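Side-chain contacts in phycocyanobilin lyase subunit alpha (Nostoc sp. PCC 7120, PDB 5N3U), which probably helps attach the phycocyanobilin chromophore to the phycocyanin alpha subunit, acting as a lyase together with its partner CpcF: residues Asp53-Ala58 with Ala78-Lys83; Leu21-Leu26 with Glu48-Asp53; Tyr36-Leu41 with Tyr71-Asn76; Pro91-Cys96 with Glu106-Ser111. All blocks are in the same frame, centred on the assembly; numbering follows the deposited sequence.

Contact 1: Asp53-Ala58 with Ala78-Lys83; sequences DALIAA and ARALGK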
loop_
_atom_site.group_PDB
_atom_site.type_symbol
_atom_site.label_atom_id
_atom_site.label_comp_id
_atom_site.label_asym_id
_atom_site.label_seq_id
_atom_site.Cartn_x
_atom_site.Cartn_y
_atom_site.Cartn_z
ATOM N N ASP A 53 1.528 -29.645 -2.730
ATOM C CA ASP A 53 0.634 -30.743 -3.077
ATOM C C ASP A 53 -0.827 -30.358 -3.119
ATOM O O ASP A 53 -1.578 -30.719 -4.019
ATOM C CB ASP A 53 0.776 -31.883 -2.042
ATOM C CG ASP A 53 2.178 -32.595 -2.115
ATOM O OD1 ASP A 53 3.014 -32.294 -3.010
ATOM O OD2 ASP A 53 2.460 -33.431 -1.233
ATOM N N ALA A 54 -1.262 -29.608 -2.128
ATOM C CA ALA A 54 -2.650 -29.103 -2.107
ATOM C C ALA A 54 -2.995 -28.208 -3.305
ATOM O O ALA A 54 -4.117 -28.270 -3.892
ATOM C CB ALA A 54 -2.883 -28.354 -0.800
ATOM N N LEU A 55 -2.043 -27.382 -3.685
ATOM C CA LEU A 55 -2.296 -26.527 -4.870
ATOM C C LEU A 55 -2.334 -27.331 -6.152
ATOM O O LEU A 55 -3.172 -27.071 -7.038
ATOM C CB LEU A 55 -1.284 -25.404 -4.927
ATOM C CG LEU A 55 -1.450 -24.361 -3.855
ATOM C CD1 LEU A 55 -0.188 -23.569 -3.692
ATOM C CD2 LEU A 55 -2.658 -23.452 -4.117
ATOM N N ILE A 56 -1.467 -28.338 -6.266
ATOM C CA ILE A 56 -1.516 -29.231 -7.384
ATOM C C ILE A 56 -2.836 -29.892 -7.497
ATOM O O ILE A 56 -3.391 -29.954 -8.587
ATOM C CB ILE A 56 -0.358 -30.248 -7.338
ATOM C CG1 ILE A 56 0.939 -29.487 -7.552
ATOM C CG2 ILE A 56 -0.598 -31.414 -8.366
ATOM C CD1 ILE A 56 2.245 -30.214 -7.267
ATOM N N ALA A 57 -3.388 -30.374 -6.383
ATOM C CA ALA A 57 -4.695 -30.996 -6.432
ATOM C C ALA A 57 -5.784 -30.009 -6.915
ATOM O O ALA A 57 -6.670 -30.333 -7.680
ATOM C CB ALA A 57 -5.030 -31.539 -5.057
ATOM N N ALA A 58 -5.662 -28.759 -6.496
ATOM C CA ALA A 58 -6.636 -27.725 -6.884
ATOM C C ALA A 58 -6.559 -27.376 -8.352
ATOM O O ALA A 58 -7.524 -26.841 -8.904
ATOM C CB ALA A 58 -6.365 -26.530 -6.019
ATOM N N ALA A 78 -2.844 -22.255 -10.072
ATOM C CA ALA A 78 -1.805 -22.150 -11.058
ATOM C C ALA A 78 -0.845 -20.976 -10.834
ATOM O O ALA A 78 0.347 -21.138 -10.902
ATOM C CB ALA A 78 -2.396 -22.114 -12.446
ATOM N N ARG A 79 -1.389 -19.815 -10.537
ATOM C CA ARG A 79 -0.599 -18.587 -10.304
ATOM C C ARG A 79 0.247 -18.765 -9.056
ATOM O O ARG A 79 1.440 -18.500 -9.055
ATOM C CB ARG A 79 -1.503 -17.393 -10.061
ATOM C CG ARG A 79 -2.348 -16.909 -11.185
ATOM C CD ARG A 79 -3.393 -15.768 -10.848
ATOM N NE ARG A 79 -4.239 -15.512 -12.045
ATOM C CZ ARG A 79 -5.566 -15.435 -12.106
ATOM N NH1 ARG A 79 -6.342 -15.541 -11.021
ATOM N NH2 ARG A 79 -6.144 -15.176 -13.280
ATOM N N ALA A 80 -0.345 -19.300 -7.995
ATOM C CA ALA A 80 0.387 -19.550 -6.763
ATOM C C ALA A 80 1.592 -20.480 -6.956
ATOM O O ALA A 80 2.718 -20.168 -6.444
ATOM C CB ALA A 80 -0.550 -20.129 -5.706
ATOM N N LEU A 81 1.424 -21.540 -7.740
ATOM C CA LEU A 81 2.483 -22.557 -7.916
ATOM C C LEU A 81 3.708 -22.006 -8.549
ATOM O O LEU A 81 4.846 -22.420 -8.234
ATOM C CB LEU A 81 1.993 -23.746 -8.679
ATOM C CG LEU A 81 1.035 -24.572 -7.876
ATOM C CD1 LEU A 81 0.328 -25.528 -8.746
ATOM C CD2 LEU A 81 1.859 -25.333 -6.860
ATOM N N GLY A 82 3.534 -21.000 -9.400
ATOM C CA GLY A 82 4.702 -20.444 -9.993
ATOM C C GLY A 82 5.588 -19.687 -8.997
ATOM O O GLY A 82 6.715 -19.535 -9.247
ATOM N N LYS A 83 5.047 -19.180 -7.908
ATOM C CA LYS A 83 5.769 -18.358 -6.951
ATOM C C LYS A 83 6.487 -19.267 -5.943
ATOM O O LYS A 83 7.309 -18.793 -5.195
ATOM C CB LYS A 83 4.794 -17.466 -6.213
ATOM C CG LYS A 83 4.216 -16.380 -7.154
ATOM C CD LYS A 83 3.102 -15.573 -6.551
ATOM C CE LYS A 83 3.556 -14.285 -5.825
ATOM N NZ LYS A 83 4.615 -14.495 -4.770
#

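Contact 2: Leu21-Leu26 with Glu48-Asp53; sequences LAIANL and ESAAVD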
loop_
_atom_site.group_PDB
_atom_site.type_symbol
_atom_site.label_atom_id
_atom_site.label_comp_id
_atom_site.label_asym_id
_atom_site.label_seq_id
_atom_site.Cartn_x
_atom_site.Cartn_y
_atom_site.Cartn_z
ATOM N N LEU A 21 -3.618 -23.360 8.113
ATOM C CA LEU A 21 -5.032 -23.020 7.945
ATOM C C LEU A 21 -5.377 -22.713 6.482
ATOM O O LEU A 21 -6.398 -23.141 5.973
ATOM C CB LEU A 21 -5.351 -21.837 8.828
ATOM C CG LEU A 21 -6.799 -21.521 9.097
ATOM C CD1 LEU A 21 -7.706 -22.728 9.320
ATOM C CD2 LEU A 21 -6.755 -20.557 10.286
ATOM N N ALA A 22 -4.456 -22.049 5.808
ATOM C CA ALA A 22 -4.646 -21.817 4.354
ATOM C C ALA A 22 -4.733 -23.124 3.629
ATOM O O ALA A 22 -5.575 -23.312 2.800
ATOM C CB ALA A 22 -3.444 -21.073 3.805
ATOM N N ILE A 23 -3.833 -24.039 3.964
ATOM C CA ILE A 23 -3.866 -25.347 3.304
ATOM C C ILE A 23 -5.134 -26.027 3.557
ATOM O O ILE A 23 -5.751 -26.489 2.592
ATOM C CB ILE A 23 -2.702 -26.254 3.669
ATOM C CG1 ILE A 23 -1.393 -25.668 3.135
ATOM C CG2 ILE A 23 -2.887 -27.613 3.037
ATOM C CD1 ILE A 23 -0.161 -26.126 3.846
ATOM N N ALA A 24 -5.594 -26.053 4.826
ATOM C CA ALA A 24 -6.935 -26.664 5.087
ATOM C C ALA A 24 -8.096 -26.030 4.332
ATOM O O ALA A 24 -9.001 -26.690 3.747
ATOM C CB ALA A 24 -7.217 -26.604 6.575
ATOM N N ASN A 25 -8.092 -24.706 4.352
ATOM C CA ASN A 25 -9.118 -23.962 3.668
ATOM C C ASN A 25 -9.195 -24.255 2.171
ATOM O O ASN A 25 -10.234 -24.022 1.572
ATOM C CB ASN A 25 -8.915 -22.464 3.904
ATOM C CG ASN A 25 -9.303 -22.004 5.331
ATOM O OD1 ASN A 25 -10.031 -22.673 6.039
ATOM N ND2 ASN A 25 -8.848 -20.857 5.704
ATOM N N LEU A 26 -8.159 -24.811 1.559
ATOM C CA LEU A 26 -8.323 -25.287 0.133
ATOM C C LEU A 26 -9.442 -26.297 -0.101
ATOM O O LEU A 26 -9.965 -26.379 -1.218
ATOM C CB LEU A 26 -7.013 -25.815 -0.450
ATOM C CG LEU A 26 -6.000 -24.680 -0.687
ATOM C CD1 LEU A 26 -4.647 -25.230 -1.062
ATOM C CD2 LEU A 26 -6.488 -23.833 -1.855
ATOM N N GLU A 48 6.310 -24.843 1.811
ATOM C CA GLU A 48 6.075 -26.190 2.376
ATOM C C GLU A 48 5.524 -27.176 1.386
ATOM O O GLU A 48 4.568 -26.886 0.617
ATOM C CB GLU A 48 4.994 -26.104 3.420
ATOM C CG GLU A 48 5.491 -25.700 4.784
ATOM C CD GLU A 48 4.344 -25.291 5.678
ATOM O OE1 GLU A 48 4.499 -24.305 6.435
ATOM O OE2 GLU A 48 3.286 -25.945 5.574
ATOM N N SER A 49 6.013 -28.395 1.458
ATOM C CA SER A 49 5.575 -29.383 0.506
ATOM C C SER A 49 4.098 -29.612 0.548
ATOM O O SER A 49 3.521 -29.926 -0.501
ATOM C CB SER A 49 6.360 -30.709 0.661
ATOM O OG SER A 49 6.079 -31.218 1.966
ATOM N N ALA A 50 3.422 -29.517 1.700
ATOM C CA ALA A 50 2.012 -29.840 1.702
ATOM C C ALA A 50 1.223 -28.696 0.993
ATOM O O ALA A 50 0.176 -28.950 0.426
ATOM C CB ALA A 50 1.437 -30.076 3.091
ATOM N N ALA A 51 1.759 -27.480 1.012
ATOM C CA ALA A 51 1.095 -26.365 0.289
ATOM C C ALA A 51 1.142 -26.666 -1.212
ATOM O O ALA A 51 0.129 -26.675 -1.879
ATOM C CB ALA A 51 1.798 -25.088 0.627
ATOM N N VAL A 52 2.291 -27.108 -1.667
ATOM C CA VAL A 52 2.513 -27.440 -3.064
ATOM C C VAL A 52 1.572 -28.533 -3.479
ATOM O O VAL A 52 0.883 -28.421 -4.464
ATOM C CB VAL A 52 4.009 -27.775 -3.351
ATOM C CG1 VAL A 52 4.234 -28.298 -4.760
ATOM C CG2 VAL A 52 4.924 -26.607 -3.144
ATOM N N ASP A 53 1.528 -29.645 -2.730
ATOM C CA ASP A 53 0.634 -30.743 -3.077
ATOM C C ASP A 53 -0.827 -30.358 -3.119
ATOM O O ASP A 53 -1.578 -30.719 -4.019
ATOM C CB ASP A 53 0.776 -31.883 -2.042
ATOM C CG ASP A 53 2.178 -32.595 -2.115
ATOM O OD1 ASP A 53 3.014 -32.294 -3.010
ATOM O OD2 ASP A 53 2.460 -33.431 -1.233
#

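Contact 3: Tyr36-Leu41 with Tyr71-Asn76; sequences YAAWWL and YPLRRN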
loop_
_atom_site.group_PDB
_atom_site.type_symbol
_atom_site.label_atom_id
_atom_site.label_comp_id
_atom_site.label_asym_id
_atom_site.label_seq_id
_atom_site.Cartn_x
_atom_site.Cartn_y
_atom_site.Cartn_z
ATOM N N TYR A 36 -9.386 -17.523 -1.850
ATOM C CA TYR A 36 -8.577 -16.620 -1.095
ATOM C C TYR A 36 -7.354 -17.342 -0.591
ATOM O O TYR A 36 -6.220 -16.868 -0.690
ATOM C CB TYR A 36 -9.414 -16.009 0.044
ATOM C CG TYR A 36 -8.589 -15.015 0.805
ATOM C CD1 TYR A 36 -7.819 -15.420 1.845
ATOM C CD2 TYR A 36 -8.562 -13.676 0.428
ATOM C CE1 TYR A 36 -7.036 -14.573 2.531
ATOM C CE2 TYR A 36 -7.778 -12.765 1.109
ATOM C CZ TYR A 36 -7.032 -13.239 2.175
ATOM O OH TYR A 36 -6.256 -12.429 2.853
ATOM N N ALA A 37 -7.551 -18.553 -0.114
ATOM C CA ALA A 37 -6.427 -19.294 0.440
ATOM C C ALA A 37 -5.359 -19.628 -0.568
ATOM O O ALA A 37 -4.204 -19.547 -0.284
ATOM C CB ALA A 37 -6.948 -20.578 1.096
ATOM N N ALA A 38 -5.728 -20.053 -1.744
ATOM C CA ALA A 38 -4.793 -20.211 -2.836
ATOM C C ALA A 38 -4.044 -18.943 -3.186
ATOM O O ALA A 38 -2.811 -19.014 -3.309
ATOM C CB ALA A 38 -5.493 -20.704 -4.077
ATOM N N TRP A 39 -4.717 -17.772 -3.278
ATOM C CA TRP A 39 -3.973 -16.517 -3.420
ATOM C C TRP A 39 -3.010 -16.275 -2.267
ATOM O O TRP A 39 -1.859 -15.926 -2.454
ATOM C CB TRP A 39 -5.017 -15.324 -3.546
ATOM C CG TRP A 39 -4.371 -14.017 -3.485
ATOM C CD1 TRP A 39 -3.871 -13.312 -4.517
ATOM C CD2 TRP A 39 -4.167 -13.234 -2.341
ATOM N NE1 TRP A 39 -3.272 -12.210 -4.076
ATOM C CE2 TRP A 39 -3.436 -12.100 -2.751
ATOM C CE3 TRP A 39 -4.467 -13.406 -1.003
ATOM C CZ2 TRP A 39 -3.052 -11.091 -1.880
ATOM C CZ3 TRP A 39 -4.074 -12.395 -0.102
ATOM C CH2 TRP A 39 -3.351 -11.263 -0.554
ATOM N N TRP A 40 -3.474 -16.509 -1.019
ATOM C CA TRP A 40 -2.650 -16.261 0.137
ATOM C C TRP A 40 -1.375 -17.088 0.137
ATOM O O TRP A 40 -0.277 -16.601 0.487
ATOM C CB TRP A 40 -3.453 -16.503 1.389
ATOM C CG TRP A 40 -2.859 -16.061 2.669
ATOM C CD1 TRP A 40 -3.100 -14.915 3.360
ATOM C CD2 TRP A 40 -2.011 -16.852 3.512
ATOM N NE1 TRP A 40 -2.383 -14.899 4.556
ATOM C CE2 TRP A 40 -1.691 -16.074 4.651
ATOM C CE3 TRP A 40 -1.442 -18.111 3.380
ATOM C CZ2 TRP A 40 -0.860 -16.548 5.679
ATOM C CZ3 TRP A 40 -0.577 -18.578 4.409
ATOM C CH2 TRP A 40 -0.320 -17.788 5.546
ATOM N N LEU A 41 -1.497 -18.336 -0.245
ATOM C CA LEU A 41 -0.311 -19.232 -0.238
ATOM C C LEU A 41 0.761 -18.746 -1.204
ATOM O O LEU A 41 1.912 -18.800 -0.891
ATOM C CB LEU A 41 -0.744 -20.637 -0.584
ATOM C CG LEU A 41 -1.540 -21.392 0.497
ATOM C CD1 LEU A 41 -2.152 -22.642 -0.050
ATOM C CD2 LEU A 41 -0.624 -21.678 1.656
ATOM N N TYR A 71 -12.583 -21.524 -14.450
ATOM C CA TYR A 71 -12.282 -22.269 -13.278
ATOM C C TYR A 71 -11.495 -21.374 -12.319
ATOM O O TYR A 71 -10.262 -21.423 -12.309
ATOM C CB TYR A 71 -11.400 -23.448 -13.665
ATOM C CG TYR A 71 -12.047 -24.549 -14.494
ATOM C CD1 TYR A 71 -12.018 -24.511 -15.870
ATOM C CD2 TYR A 71 -12.561 -25.715 -13.869
ATOM C CE1 TYR A 71 -12.537 -25.550 -16.621
ATOM C CE2 TYR A 71 -13.117 -26.735 -14.587
ATOM C CZ TYR A 71 -13.100 -26.651 -15.949
ATOM O OH TYR A 71 -13.659 -27.622 -16.690
ATOM N N PRO A 72 -12.178 -20.547 -11.495
ATOM C CA PRO A 72 -11.452 -19.604 -10.611
ATOM C C PRO A 72 -10.388 -20.213 -9.699
ATOM O O PRO A 72 -9.340 -19.659 -9.520
ATOM C CB PRO A 72 -12.564 -18.984 -9.758
ATOM C CG PRO A 72 -13.763 -19.050 -10.639
ATOM C CD PRO A 72 -13.639 -20.341 -11.431
ATOM N N LEU A 73 -10.660 -21.312 -9.064
ATOM C CA LEU A 73 -9.656 -21.834 -8.166
ATOM C C LEU A 73 -8.477 -22.394 -8.977
ATOM O O LEU A 73 -7.355 -22.336 -8.500
ATOM C CB LEU A 73 -10.243 -22.934 -7.196
ATOM C CG LEU A 73 -9.248 -23.535 -6.225
ATOM C CD1 LEU A 73 -8.763 -22.445 -5.290
ATOM C CD2 LEU A 73 -9.841 -24.717 -5.344
ATOM N N ARG A 74 -8.722 -22.956 -10.146
ATOM C CA ARG A 74 -7.593 -23.460 -10.929
ATOM C C ARG A 74 -6.673 -22.283 -11.322
ATOM O O ARG A 74 -5.478 -22.394 -11.258
ATOM C CB ARG A 74 -8.035 -24.144 -12.182
ATOM C CG ARG A 74 -8.685 -25.480 -11.931
ATOM C CD ARG A 74 -8.908 -26.187 -13.246
ATOM N NE ARG A 74 -9.824 -27.300 -13.049
ATOM C CZ ARG A 74 -10.038 -28.264 -13.919
ATOM N NH1 ARG A 74 -9.366 -28.297 -15.067
ATOM N NH2 ARG A 74 -10.935 -29.206 -13.627
ATOM N N ARG A 75 -7.267 -21.161 -11.673
ATOM C CA ARG A 75 -6.468 -19.993 -11.996
ATOM C C ARG A 75 -5.582 -19.547 -10.854
ATOM O O ARG A 75 -4.414 -19.344 -11.001
ATOM C CB ARG A 75 -7.406 -18.830 -12.401
ATOM C CG ARG A 75 -8.272 -19.095 -13.586
ATOM C CD ARG A 75 -9.347 -17.986 -13.684
ATOM N NE ARG A 75 -10.241 -18.225 -14.836
ATOM C CZ ARG A 75 -11.263 -17.432 -15.153
ATOM N NH1 ARG A 75 -11.505 -16.375 -14.412
ATOM N NH2 ARG A 75 -12.043 -17.678 -16.214
ATOM N N ASN A 76 -6.125 -19.398 -9.672
ATOM C CA ASN A 76 -5.367 -18.947 -8.547
ATOM C C ASN A 76 -4.331 -19.952 -8.053
ATOM O O ASN A 76 -3.253 -19.575 -7.676
ATOM C CB ASN A 76 -6.317 -18.640 -7.359
ATOM C CG ASN A 76 -6.775 -17.211 -7.374
ATOM O OD1 ASN A 76 -6.570 -16.474 -8.394
ATOM N ND2 ASN A 76 -7.352 -16.790 -6.278
#

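Contact 4: Pro91-Cys96 with Glu106-Ser111; sequences PGLINC and EAAAQS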
loop_
_atom_site.group_PDB
_atom_site.type_symbol
_atom_site.label_atom_id
_atom_site.label_comp_id
_atom_site.label_asym_id
_atom_site.label_seq_id
_atom_site.Cartn_x
_atom_site.Cartn_y
_atom_site.Cartn_z
ATOM N N PRO A 91 4.253 -30.966 -14.213
ATOM C CA PRO A 91 3.333 -31.732 -14.998
ATOM C C PRO A 91 1.861 -31.274 -14.924
ATOM O O PRO A 91 1.184 -31.214 -15.969
ATOM C CB PRO A 91 3.537 -33.165 -14.469
ATOM C CG PRO A 91 4.921 -33.151 -14.006
ATOM C CD PRO A 91 5.110 -31.819 -13.391
ATOM N N GLY A 92 1.401 -30.951 -13.743
ATOM C CA GLY A 92 0.058 -30.416 -13.585
ATOM C C GLY A 92 -0.128 -29.088 -14.296
ATOM O O GLY A 92 -1.169 -28.839 -14.902
ATOM N N LEU A 93 0.899 -28.234 -14.249
ATOM C CA LEU A 93 0.846 -26.963 -14.967
ATOM C C LEU A 93 0.821 -27.191 -16.446
ATOM O O LEU A 93 0.072 -26.534 -17.186
ATOM C CB LEU A 93 1.990 -26.006 -14.564
ATOM C CG LEU A 93 1.894 -25.489 -13.169
ATOM C CD1 LEU A 93 3.230 -24.899 -12.759
ATOM C CD2 LEU A 93 0.664 -24.545 -12.966
ATOM N N ILE A 94 1.608 -28.154 -16.918
ATOM C CA ILE A 94 1.573 -28.572 -18.301
ATOM C C ILE A 94 0.197 -29.001 -18.771
ATOM O O ILE A 94 -0.328 -28.593 -19.859
ATOM C CB ILE A 94 2.646 -29.627 -18.566
ATOM C CG1 ILE A 94 3.990 -28.957 -18.565
ATOM C CG2 ILE A 94 2.427 -30.260 -19.959
ATOM C CD1 ILE A 94 5.125 -29.947 -18.555
ATOM N N ASN A 95 -0.470 -29.764 -17.933
ATOM C CA ASN A 95 -1.831 -30.140 -18.244
ATOM C C ASN A 95 -2.783 -28.962 -18.391
ATOM O O ASN A 95 -3.682 -28.955 -19.201
ATOM C CB ASN A 95 -2.410 -30.976 -17.087
ATOM C CG ASN A 95 -1.913 -32.394 -17.063
ATOM O OD1 ASN A 95 -1.356 -32.890 -18.034
ATOM N ND2 ASN A 95 -2.115 -33.056 -15.935
ATOM N N CYS A 96 -2.569 -27.951 -17.573
ATOM C CA CYS A 96 -3.398 -26.746 -17.589
ATOM C C CYS A 96 -3.265 -25.950 -18.915
ATOM O O CYS A 96 -4.133 -25.151 -19.255
ATOM C CB CYS A 96 -2.949 -25.826 -16.464
ATOM S SG CYS A 96 -3.563 -26.386 -14.848
ATOM N N GLU A 106 -3.222 -19.176 -19.311
ATOM C CA GLU A 106 -2.362 -17.982 -19.087
ATOM C C GLU A 106 -1.593 -18.096 -17.786
ATOM O O GLU A 106 -0.403 -17.868 -17.709
ATOM C CB GLU A 106 -3.216 -16.698 -19.065
ATOM C CG GLU A 106 -2.345 -15.459 -19.100
ATOM C CD GLU A 106 -3.155 -14.184 -19.262
ATOM O OE1 GLU A 106 -4.105 -13.970 -18.448
ATOM O OE2 GLU A 106 -2.858 -13.443 -20.241
ATOM N N ALA A 107 -2.311 -18.413 -16.719
ATOM C CA ALA A 107 -1.698 -18.569 -15.428
ATOM C C ALA A 107 -0.651 -19.654 -15.423
ATOM O O ALA A 107 0.410 -19.466 -14.862
ATOM C CB ALA A 107 -2.774 -18.913 -14.392
ATOM N N ALA A 108 -0.925 -20.747 -16.126
ATOM C CA ALA A 108 0.021 -21.871 -16.203
ATOM C C ALA A 108 1.263 -21.527 -16.966
ATOM O O ALA A 108 2.385 -21.805 -16.560
ATOM C CB ALA A 108 -0.621 -23.107 -16.842
ATOM N N ALA A 109 1.089 -20.879 -18.082
ATOM C CA ALA A 109 2.236 -20.424 -18.849
ATOM C C ALA A 109 3.081 -19.432 -18.076
ATOM O O ALA A 109 4.304 -19.524 -18.151
ATOM C CB ALA A 109 1.774 -19.819 -20.154
ATOM N N GLN A 110 2.460 -18.514 -17.335
ATOM C CA GLN A 110 3.249 -17.579 -16.522
ATOM C C GLN A 110 4.033 -18.334 -15.430
ATOM O O GLN A 110 5.244 -18.085 -15.211
ATOM C CB GLN A 110 2.353 -16.547 -15.846
ATOM C CG GLN A 110 1.771 -15.555 -16.809
ATOM C CD GLN A 110 0.568 -14.760 -16.207
ATOM O OE1 GLN A 110 -0.041 -15.134 -15.180
ATOM N NE2 GLN A 110 0.184 -13.695 -16.909
ATOM N N SER A 111 3.376 -19.305 -14.802
ATOM C CA SER A 111 4.092 -20.070 -13.773
ATOM C C SER A 111 5.190 -20.960 -14.347
ATOM O O SER A 111 6.231 -21.059 -13.773
ATOM C CB SER A 111 3.047 -20.879 -12.998
ATOM O OG SER A 111 2.297 -19.939 -12.255
#

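Contact 1: Asp53-Ala58 with Ala78-Lys83
L55 and L81 meet where helix 49-58 packs against helix 72-83, and the two side chains lie alongside each other, pointing opposite ways. This is the tight part of the contact: L81 CD2 comes 3.7 Å from L55 CB, so a methyl of one leucine rests against the root of the other. In turn L55, with CG beside its backbone N (chi1 -70°), carries CD1 across to 4.0 Å from A80 CB. The looser side is at I56, whose CB points away from helix 72-83 and whose side chain is partly exposed. Its CG1 only skirts L81 CD1, at 4.2 Å, the two side chains roughly perpendicular. An alanine in place of L81 would probably leave L55 without its opposing branch and open a gap between the helices. The axes of the short segments are broadly antiparallel, at 148° and 9.5 Å apart, and L59 and L84 add further cover from the loops. D53 and K83 take their polar ends off to K88 and to the carbonyl of G42. What joins the helices here is therefore wholly apolar, dependent on the fit of two leucines, an isoleucine and an alanine methyl and not on directed bonds.

Contact 2: Leu21-Leu26 with Glu48-Asp53
I23 turns its CG1 branch beside its own backbone N (chi1 -66°) and extends it further (chi2 157°), which carries CD1 across to the first turn of helix 49-58. There the methyl lies over backbone as much as over side chains: I23 CD1 is 3.7 Å from A51 N and 3.9 Å from A51 CB. One carbon further back, I23 CG1 lies 3.8 Å from A51 CA, so the last two carbons of the isoleucine both lie against A51. A50 joins more loosely, its CB 4.3 Å from I23 CD1.

At the outer margin stands E48, the N-cap residue of helix 49-58. Its side chain stretches out past CG and brings OE2 to 3.9 Å from I23 CD1, a contact between a carboxylate oxygen and a methyl with no polar partner offered by the isoleucine. E48 and A50 are exposed, whereas A51 is buried, so the contact grades from solvent inward. On the inner side I23 also touches A54, one turn further along the same helix, and L26 packs on A54 and L55. A22 packs on W40 and L41 of helix 31-43.

A serine at position I23 would probably leave the surface of A51 without its cover and open a gap at the start of helix 49-58. Small alanines on one side let a single isoleucine come close to the helix backbone; the chemistry is that of an apolar contact at the margin of the fold, joining helix 19-25 to the start of helix 49-58.

Contact 3: Tyr36-Leu41 with Tyr71-Asn76
A38 CB points straight at helix 72-83 and is met by two side chains set one turn apart, L73 and N76. L73 sets out past the first helix, but with CG anti to the backbone N (chi1 180°) it swings its CD1 back to 3.9 Å from A38 CB. N76 heads directly across, and its CB stands 4.0 Å from the same methyl. Beyond CB the amide of N76 turns its nitrogen toward the neighbouring residue: ND2 is 3.9 Å from W39 CB. The W39 indole itself leads away from helix 72-83, placing its CE3 4.0 Å above one face of the Y36 ring, near its rim. W39 also packs on T104 of the beta subunit of the lyase, a neighbouring chain. The buried amide is not left to the apolar surroundings, because ND2 donates to the carbonyl of Y35, just before the segment, and OD1 accepts from R79 within its own helix, which helps orient the amide. The axes of the short segments lie 9.0 Å apart and run almost parallel, at 5°. Beside a plain alanine-leucine contact, the bond from N76 ND2 to Y35 thus adds a directed polar link that probably helps fix how helices 31-43 and 72-83 sit along each other.

Contact 4: Pro91-Cys96 with Glu106-Ser111
A108 and S111, one turn apart on helix 102-115, are the residues that meet helix 90-96, where L93 and C96 wait for them. Coming along the second helix, E106 points away from the contact, and A107 turns its methyl to A78 and R79 of helix 72-83. A108 then faces helix 90-96 squarely. Its CB sits 3.6 Å from C96 CB and 3.5 Å from L93 O, so the methyl is pressed on a carbonyl of the opposite backbone as well as on a side chain. L93 CD2 reaches the same methyl more loosely, at 4.3 Å. A109 and Q110 face the other way and pack on A150 of helix 148-157. At S111 the chain returns to the contact: its CB lies 4.0 Å from L93 CD1. With OG beside its backbone N (chi1 -70°), the hydroxyl is turned to the carbonyl of A78 in helix 72-83 and hydrogen bonds to it, leaving CB to meet L93. L112 and L115 extend the cover of L93 along the helix.

With a methyl as the main spacer, the axes of the short segments come within 8.5 Å of each other, running at 140°. Two neighbouring helices joined by a short connection and packed roughly antiparallel through small and branched residues are consistent with the helical hairpins of HEAT repeats, to which this part of the chain is assigned.

How the contacts relate
Contacts 1, 3 and 4 lie in the core of the helical stack, while contact 2 is partly open to solvent at the margin, where the first helix, 19-25, packs. Helix 49-58 serves contacts 1 and 2, which share D53, and helix 72-83 serves contacts 1 and 3. Contact 4 uses neither, yet it reaches contact 1 through helix 72-83, on which its second helix packs. Contacts 2 and 4 do not touch; their nearest atoms are about 9 Å apart. Contacts 1, 2 and 4 are mainly apolar across the helices, whereas only contact 3 has a bonded amide, and it also has the beta subunit of the lyase beside it.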